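Local coordinates for programmed Cell Death Protein 5 Homolog (Leishmania major, PDB 6VMT), which probably binds DNA and belongs to the PDCD5 family of small, mainly helical proteins, at residues S45-E50 with V83-V88; A60-A65 with Q94-E99. All coordinates share one frame; numbering follows the deposited sequence.

Interaction 1: S45-E50 with V83-V88; sequences SAEGRE and VSDDTV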
ATOM      1  N   SER A  45     -12.148  -0.068  -7.622  1.00 61.27           N
ATOM      2  CA  SER A  45     -13.576   0.273  -7.403  1.00 63.76           C
ATOM      3  C   SER A  45     -13.862   0.250  -5.902  1.00 61.06           C
ATOM      4  O   SER A  45     -13.010  -0.218  -5.128  1.00 72.79           O
ATOM      5  CB  SER A  45     -14.466  -0.674  -8.133  1.00 63.63           C
ATOM      6  OG  SER A  45     -14.361  -1.949  -7.537  1.00 64.38           O
ATOM      7  N   ALA A  46     -15.031   0.734  -5.512  1.00 61.99           N
ATOM      8  CA  ALA A  46     -15.387   1.029  -4.109  1.00 59.74           C
ATOM      9  C   ALA A  46     -15.585  -0.288  -3.370  1.00 67.41           C
ATOM     10  O   ALA A  46     -15.013  -0.451  -2.286  1.00 73.81           O
ATOM     11  CB  ALA A  46     -16.617   1.885  -4.091  1.00 61.32           C
ATOM     12  N   GLU A  47     -16.360  -1.188  -3.979  1.00 79.71           N
ATOM     13  CA  GLU A  47     -16.609  -2.571  -3.506  1.00 77.23           C
ATOM     14  C   GLU A  47     -15.262  -3.262  -3.289  1.00 72.65           C
ATOM     15  O   GLU A  47     -15.090  -3.920  -2.238  1.00 78.88           O
ATOM     16  CB  GLU A  47     -17.435  -3.349  -4.536  1.00 94.78           C
ATOM     17  CG  GLU A  47     -18.908  -3.525  -4.175  1.00116.48           C
ATOM     18  CD  GLU A  47     -19.486  -4.918  -4.438  1.00132.26           C
ATOM     19  OE1 GLU A  47     -18.997  -5.615  -5.366  1.00130.45           O
ATOM     20  OE2 GLU A  47     -20.422  -5.318  -3.701  1.00132.63           O
ATOM     21  N   GLY A  48     -14.364  -3.140  -4.270  1.00 69.86           N
ATOM     22  CA  GLY A  48     -13.065  -3.835  -4.291  1.00 63.67           C
ATOM     23  C   GLY A  48     -12.136  -3.235  -3.265  1.00 63.09           C
ATOM     24  O   GLY A  48     -11.208  -3.919  -2.824  1.00 72.27           O
ATOM     25  N   ARG A  49     -12.393  -1.987  -2.894  1.00 69.50           N
ATOM     26  CA  ARG A  49     -11.573  -1.243  -1.912  1.00 73.62           C
ATOM     27  C   ARG A  49     -11.981  -1.614  -0.484  1.00 72.94           C
ATOM     28  O   ARG A  49     -11.066  -1.747   0.350  1.00 74.66           O
ATOM     29  CB  ARG A  49     -11.687   0.257  -2.168  1.00 74.04           C
ATOM     30  CG  ARG A  49     -10.370   0.888  -2.582  1.00 76.41           C
ATOM     31  CD  ARG A  49     -10.538   1.971  -3.617  1.00 87.12           C
ATOM     32  NE  ARG A  49     -11.442   2.996  -3.142  1.00 88.88           N
ATOM     33  CZ  ARG A  49     -12.470   3.485  -3.822  1.00 99.39           C
ATOM     34  NH1 ARG A  49     -12.738   3.066  -5.051  1.00 98.90           N
ATOM     35  NH2 ARG A  49     -13.223   4.416  -3.259  1.00100.17           N
ATOM     36  N   GLU A  50     -13.277  -1.776  -0.215  1.00 72.51           N
ATOM     37  CA  GLU A  50     -13.784  -2.322   1.077  1.00 86.53           C
ATOM     38  C   GLU A  50     -13.202  -3.724   1.303  1.00 78.22           C
ATOM     39  O   GLU A  50     -12.588  -3.989   2.365  1.00 81.91           O
ATOM     40  CB  GLU A  50     -15.311  -2.373   1.075  1.00 90.60           C
ATOM     41  CG  GLU A  50     -15.936  -0.998   0.937  1.00111.48           C
ATOM     42  CD  GLU A  50     -17.450  -0.962   1.015  1.00124.65           C
ATOM     43  OE1 GLU A  50     -18.022  -1.782   1.766  1.00131.23           O
ATOM     44  OE2 GLU A  50     -18.050  -0.112   0.321  1.00129.45           O
ATOM     45  N   VAL A  83     -10.321  -1.125 -11.324  1.00 55.80           N
ATOM     46  CA  VAL A  83     -10.194  -2.595 -11.162  1.00 46.00           C
ATOM     47  C   VAL A  83     -11.394  -3.058 -10.338  1.00 51.85           C
ATOM     48  O   VAL A  83     -11.617  -2.505  -9.233  1.00 51.68           O
ATOM     49  CB  VAL A  83      -8.832  -2.891 -10.512  1.00 44.03           C
ATOM     50  CG1 VAL A  83      -8.649  -4.316 -10.075  1.00 43.75           C
ATOM     51  CG2 VAL A  83      -7.703  -2.488 -11.421  1.00 46.82           C
ATOM     52  N   SER A  84     -12.150  -4.021 -10.878  1.00 65.77           N
ATOM     53  CA  SER A  84     -13.432  -4.563 -10.343  1.00 60.25           C
ATOM     54  C   SER A  84     -13.190  -5.349  -9.053  1.00 60.62           C
ATOM     55  O   SER A  84     -12.110  -5.923  -8.950  1.00 69.84           O
ATOM     56  CB  SER A  84     -14.048  -5.458 -11.378  1.00 65.93           C
ATOM     57  OG  SER A  84     -13.160  -6.521 -11.706  1.00 63.52           O
ATOM     58  N   ASP A  85     -14.182  -5.441  -8.153  1.00 71.90           N
ATOM     59  CA  ASP A  85     -14.180  -6.348  -6.964  1.00 75.88           C
ATOM     60  C   ASP A  85     -13.834  -7.779  -7.398  1.00 77.00           C
ATOM     61  O   ASP A  85     -13.066  -8.454  -6.703  1.00 72.76           O
ATOM     62  CB  ASP A  85     -15.544  -6.340  -6.268  1.00 84.55           C
ATOM     63  CG  ASP A  85     -15.698  -7.323  -5.113  1.00 87.66           C
ATOM     64  OD1 ASP A  85     -14.926  -7.205  -4.152  1.00 94.48           O
ATOM     65  OD2 ASP A  85     -16.604  -8.191  -5.176  1.00 84.29           O
ATOM     66  N   ASP A  86     -14.387  -8.202  -8.532  1.00 83.90           N
ATOM     67  CA  ASP A  86     -14.207  -9.552  -9.124  1.00 83.80           C
ATOM     68  C   ASP A  86     -12.713  -9.794  -9.364  1.00 66.16           C
ATOM     69  O   ASP A  86     -12.240 -10.879  -9.065  1.00 78.43           O
ATOM     70  CB  ASP A  86     -15.050  -9.701 -10.398  1.00108.23           C
ATOM     71  CG  ASP A  86     -16.438  -9.056 -10.350  1.00135.41           C
ATOM     72  OD1 ASP A  86     -16.533  -7.838 -10.022  1.00128.21           O
ATOM     73  OD2 ASP A  86     -17.425  -9.765 -10.662  1.00151.85           O
ATOM     74  N   THR A  87     -11.982  -8.817  -9.892  1.00 70.37           N
ATOM     75  CA  THR A  87     -10.515  -8.928 -10.141  1.00 63.89           C
ATOM     76  C   THR A  87      -9.751  -8.868  -8.817  1.00 66.24           C
ATOM     77  O   THR A  87      -8.746  -9.592  -8.681  1.00 68.33           O
ATOM     78  CB  THR A  87      -9.988  -7.838 -11.080  1.00 65.24           C
ATOM     79  OG1 THR A  87     -10.752  -7.764 -12.285  1.00 63.05           O
ATOM     80  CG2 THR A  87      -8.553  -8.091 -11.466  1.00 62.26           C
ATOM     81  N   VAL A  88     -10.189  -8.037  -7.870  1.00 65.14           N
ATOM     82  CA  VAL A  88      -9.571  -7.985  -6.515  1.00 61.48           C
ATOM     83  C   VAL A  88      -9.660  -9.386  -5.897  1.00 64.42           C
ATOM     84  O   VAL A  88      -8.603  -9.969  -5.569  1.00 69.34           O
ATOM     85  CB  VAL A  88     -10.252  -6.928  -5.633  1.00 64.41           C
ATOM     86  CG1 VAL A  88      -9.834  -7.048  -4.177  1.00 63.89           C
ATOM     87  CG2 VAL A  88      -9.983  -5.523  -6.147  1.00 65.62           C
TER
HETATM   88  O   HOH W   1     -16.522  -3.274  -8.829  1.00 56.85           O

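Interaction 2: A60-A65 with Q94-E99; sequences AGRSQA and QMANQE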
ATOM      1  N   ALA A  60      -3.339  -8.618   6.688  1.00 89.68           N
ATOM      2  CA  ALA A  60      -2.782  -7.342   6.187  1.00 86.62           C
ATOM      3  C   ALA A  60      -1.795  -7.606   5.045  1.00 80.50           C
ATOM      4  O   ALA A  60      -1.946  -6.981   3.983  1.00 95.48           O
ATOM      5  CB  ALA A  60      -2.136  -6.585   7.313  1.00 89.78           C
ATOM      6  N   GLY A  61      -0.846  -8.519   5.235  1.00 75.02           N
ATOM      7  CA  GLY A  61       0.228  -8.784   4.256  1.00 79.34           C
ATOM      8  C   GLY A  61      -0.329  -9.164   2.896  1.00 77.37           C
ATOM      9  O   GLY A  61       0.300  -8.855   1.861  1.00 84.90           O
ATOM     10  N   ARG A  62      -1.465  -9.855   2.892  1.00 80.75           N
ATOM     11  CA  ARG A  62      -2.084 -10.411   1.668  1.00 67.97           C
ATOM     12  C   ARG A  62      -2.650  -9.258   0.852  1.00 68.11           C
ATOM     13  O   ARG A  62      -2.209  -9.055  -0.278  1.00 63.43           O
ATOM     14  CB  ARG A  62      -3.222 -11.347   2.055  1.00 69.67           C
ATOM     15  CG  ARG A  62      -3.738 -12.169   0.893  1.00 75.39           C
ATOM     16  CD  ARG A  62      -3.729 -13.620   1.296  1.00 81.70           C
ATOM     17  NE  ARG A  62      -5.016 -14.066   1.801  1.00 84.49           N
ATOM     18  CZ  ARG A  62      -5.176 -15.150   2.540  1.00 81.55           C
ATOM     19  NH1 ARG A  62      -6.388 -15.497   2.941  1.00 88.72           N
ATOM     20  NH2 ARG A  62      -4.123 -15.882   2.863  1.00 75.88           N
ATOM     21  N   SER A  63      -3.579  -8.538   1.477  1.00 68.98           N
ATOM     22  CA  SER A  63      -4.263  -7.333   0.961  1.00 69.54           C
ATOM     23  C   SER A  63      -3.228  -6.313   0.507  1.00 64.11           C
ATOM     24  O   SER A  63      -3.458  -5.651  -0.507  1.00 79.70           O
ATOM     25  CB  SER A  63      -5.162  -6.765   2.007  1.00 76.75           C
ATOM     26  OG  SER A  63      -5.167  -5.356   1.922  1.00 91.32           O
ATOM     27  N   GLN A  64      -2.115  -6.220   1.218  1.00 69.47           N
ATOM     28  CA  GLN A  64      -1.014  -5.292   0.874  1.00 72.92           C
ATOM     29  C   GLN A  64      -0.292  -5.785  -0.378  1.00 64.19           C
ATOM     30  O   GLN A  64       0.086  -4.938  -1.188  1.00 73.61           O
ATOM     31  CB  GLN A  64      -0.054  -5.145   2.049  1.00 93.30           C
ATOM     32  CG  GLN A  64       1.321  -4.633   1.646  1.00106.98           C
ATOM     33  CD  GLN A  64       2.175  -4.316   2.847  1.00108.32           C
ATOM     34  OE1 GLN A  64       1.699  -3.779   3.847  1.00109.99           O
ATOM     35  NE2 GLN A  64       3.452  -4.649   2.749  1.00111.73           N
ATOM     36  N   ALA A  65      -0.087  -7.089  -0.548  1.00 65.85           N
ATOM     37  CA  ALA A  65       0.609  -7.629  -1.748  1.00 69.43           C
ATOM     38  C   ALA A  65      -0.189  -7.300  -3.022  1.00 67.19           C
ATOM     39  O   ALA A  65       0.422  -7.108  -4.085  1.00 77.14           O
ATOM     40  CB  ALA A  65       0.858  -9.111  -1.613  1.00 69.22           C
ATOM     41  N   GLN A  94      -5.076 -15.515  -5.467  1.00 54.15           N
ATOM     42  CA  GLN A  94      -3.798 -15.894  -6.113  1.00 55.18           C
ATOM     43  C   GLN A  94      -2.638 -15.677  -5.145  1.00 58.08           C
ATOM     44  O   GLN A  94      -1.654 -16.416  -5.244  1.00 63.32           O
ATOM     45  CB  GLN A  94      -3.547 -15.060  -7.363  1.00 65.71           C
ATOM     46  CG  GLN A  94      -4.443 -15.413  -8.544  1.00 77.39           C
ATOM     47  CD  GLN A  94      -3.864 -14.953  -9.865  1.00 76.00           C
ATOM     48  OE1 GLN A  94      -2.910 -15.537 -10.373  1.00 82.91           O
ATOM     49  NE2 GLN A  94      -4.436 -13.903 -10.440  1.00 73.69           N
ATOM     50  N   MET A  95      -2.700 -14.653  -4.295  1.00 67.41           N
ATOM     51  CA  MET A  95      -1.565 -14.347  -3.395  1.00 66.76           C
ATOM     52  C   MET A  95      -1.674 -15.368  -2.265  1.00 63.31           C
ATOM     53  O   MET A  95      -0.708 -16.144  -2.094  1.00 58.06           O
ATOM     54  CB  MET A  95      -1.529 -12.897  -2.871  1.00 68.09           C
ATOM     55  CG  MET A  95      -1.560 -11.790  -3.973  1.00 67.62           C
ATOM     56  SD  MET A  95      -0.143 -11.609  -5.149  1.00 54.23           S
ATOM     57  CE  MET A  95      -0.658 -10.224  -6.169  1.00 48.62           C
ATOM     58  N   ALA A  96      -2.831 -15.455  -1.602  1.00 58.01           N
ATOM     59  CA  ALA A  96      -3.087 -16.499  -0.577  1.00 63.49           C
ATOM     60  C   ALA A  96      -2.475 -17.816  -1.052  1.00 64.50           C
ATOM     61  O   ALA A  96      -1.692 -18.455  -0.348  1.00 72.06           O
ATOM     62  CB  ALA A  96      -4.560 -16.688  -0.350  1.00 61.26           C
ATOM     63  N   ASN A  97      -2.828 -18.186  -2.265  1.00 66.72           N
ATOM     64  CA  ASN A  97      -2.439 -19.479  -2.846  1.00 70.44           C
ATOM     65  C   ASN A  97      -0.924 -19.590  -2.915  1.00 70.17           C
ATOM     66  O   ASN A  97      -0.404 -20.651  -2.586  1.00 82.39           O
ATOM     67  CB  ASN A  97      -3.047 -19.665  -4.220  1.00 74.32           C
ATOM     68  CG  ASN A  97      -3.093 -21.130  -4.506  1.00 76.20           C
ATOM     69  OD1 ASN A  97      -3.492 -21.902  -3.630  1.00 81.54           O
ATOM     70  ND2 ASN A  97      -2.578 -21.498  -5.661  1.00 82.98           N
ATOM     71  N   GLN A  98      -0.257 -18.522  -3.342  1.00 84.95           N
ATOM     72  CA  GLN A  98       1.212 -18.491  -3.547  1.00 76.85           C
ATOM     73  C   GLN A  98       1.923 -18.348  -2.201  1.00 76.07           C
ATOM     74  O   GLN A  98       3.070 -18.773  -2.133  1.00 67.72           O
ATOM     75  CB  GLN A  98       1.579 -17.352  -4.484  1.00 84.80           C
ATOM     76  CG  GLN A  98       2.637 -17.753  -5.489  1.00102.88           C
ATOM     77  CD  GLN A  98       2.212 -18.925  -6.341  1.00108.22           C
ATOM     78  OE1 GLN A  98       1.062 -19.024  -6.771  1.00101.00           O
ATOM     79  NE2 GLN A  98       3.156 -19.818  -6.601  1.00111.27           N
ATOM     80  N   GLU A  99       1.259 -17.773  -1.187  1.00 84.79           N
ATOM     81  CA  GLU A  99       1.737 -17.717   0.224  1.00 87.25           C
ATOM     82  C   GLU A  99       1.890 -19.158   0.709  1.00 92.94           C
ATOM     83  O   GLU A  99       2.977 -19.498   1.192  1.00100.25           O
ATOM     84  CB  GLU A  99       0.790 -16.928   1.149  1.00 89.08           C
ATOM     85  CG  GLU A  99       1.046 -15.419   1.172  1.00 94.56           C
ATOM     86  CD  GLU A  99      -0.055 -14.487   1.690  1.00101.12           C
ATOM     87  OE1 GLU A  99      -0.954 -14.975   2.434  1.00 92.02           O
ATOM     88  OE2 GLU A  99      -0.012 -13.253   1.348  1.00 89.71           O
TER

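Interaction 1: S45-E50 with V83-V88
Gly48 and Asp85 bring their backbones together, CA to CA 3.8 Å, while Ser45 N gives a hydrogen bond to Val83 O at 3.0 Å with an N-H...O angle of 160°. Glycine suits this spot because it has no side chain: Asp85 CA faces its CA directly, and Val88 CG1 packs on Gly48 O at 3.7 Å. Val88, a compact branched residue, also touches Arg51 and Leu52, further along the helix of Gly48. Ser45 OG lies between its own backbone N and carbonyl carbon (chi1 68°), a torsion that lets it turn back over the helix start and accept a weak bond from Gly48 N. A water bonded to Ser45 OG (2.8 Å) accepts from Asp85 N and so bridges the two helix starts. Glu47 OE1 and Asp85 OD2, like charges, come to 3.5 Å and probably repel each other, their carboxylate planes turned 67° apart. Asp85 OD1 has a salt bridge to Arg51 NE, which probably eases that repulsion. On the other segment, Ser84 OG accepts from Thr87 N at 3.2 Å. Two serine N-caps thus stand side by side where helices 46-75 and 85-103 begin, in the helical fold of the PDCD5 family.

Interaction 2: A60-A65 with Q94-E99
Arg62 NH2 meets Glu99 OE1 at 3.3 Å in a salt bridge whose hydrogen bond is weak by length yet fairly straight, with an N-H...O angle of 164°. The oxygen lies at the edge of the guanidinium, in its plane, and the carboxylate is turned 32° from that plane. Glu99 OE1 also touches Arg62 CD, while its partner OE2 comes to 3.5 Å from Arg62 CA, so the carboxylate lies against the arginine chain as well as its charged end. Ala96 CB sits over one guanidinium face, offset toward the rim and 3.3 Å from Arg62 CZ; the small methyl lets the flat group come close to the helix. The bend at chi2 sets Arg62 CD against Ala96 CA (3.5 Å). Here helix 46-75 packs on helix 85-103 within the bundle, but segment 60-65 lies at a kink: its axis approaches that of 94-99 to 9.6 Å, and 123° separates the N-to-C directions of these segments alone. One turn on, Met95 CG lies 4.3 Å from Ala65 CB, and the methyl CE reaches Ala65 O at 3.9 Å. Methionine, long and flexible, also rests on Val66 and His69, whereas Ala65 offers it a small methyl and its carbonyl oxygen.

How the interactions relate
From the N terminus, the chain runs through the long helix 12-43 and enters helix 46-75, whose start supplies the first half of interaction 1 and whose 60-65 segment supplies the first half of interaction 2. After a non-helical connection, helix 85-103 supplies the second halves in the same order. The segments therefore alternate and the two contacts cross: interaction 1 closes a loop of 32 residues, interaction 2 one of 28. Their centres lie 15 Å apart, and their nearest atoms stay about 6 Å apart without touching. Together they tie the same two helices at two levels, one where both helices begin, the other at the kink of helix 46-75.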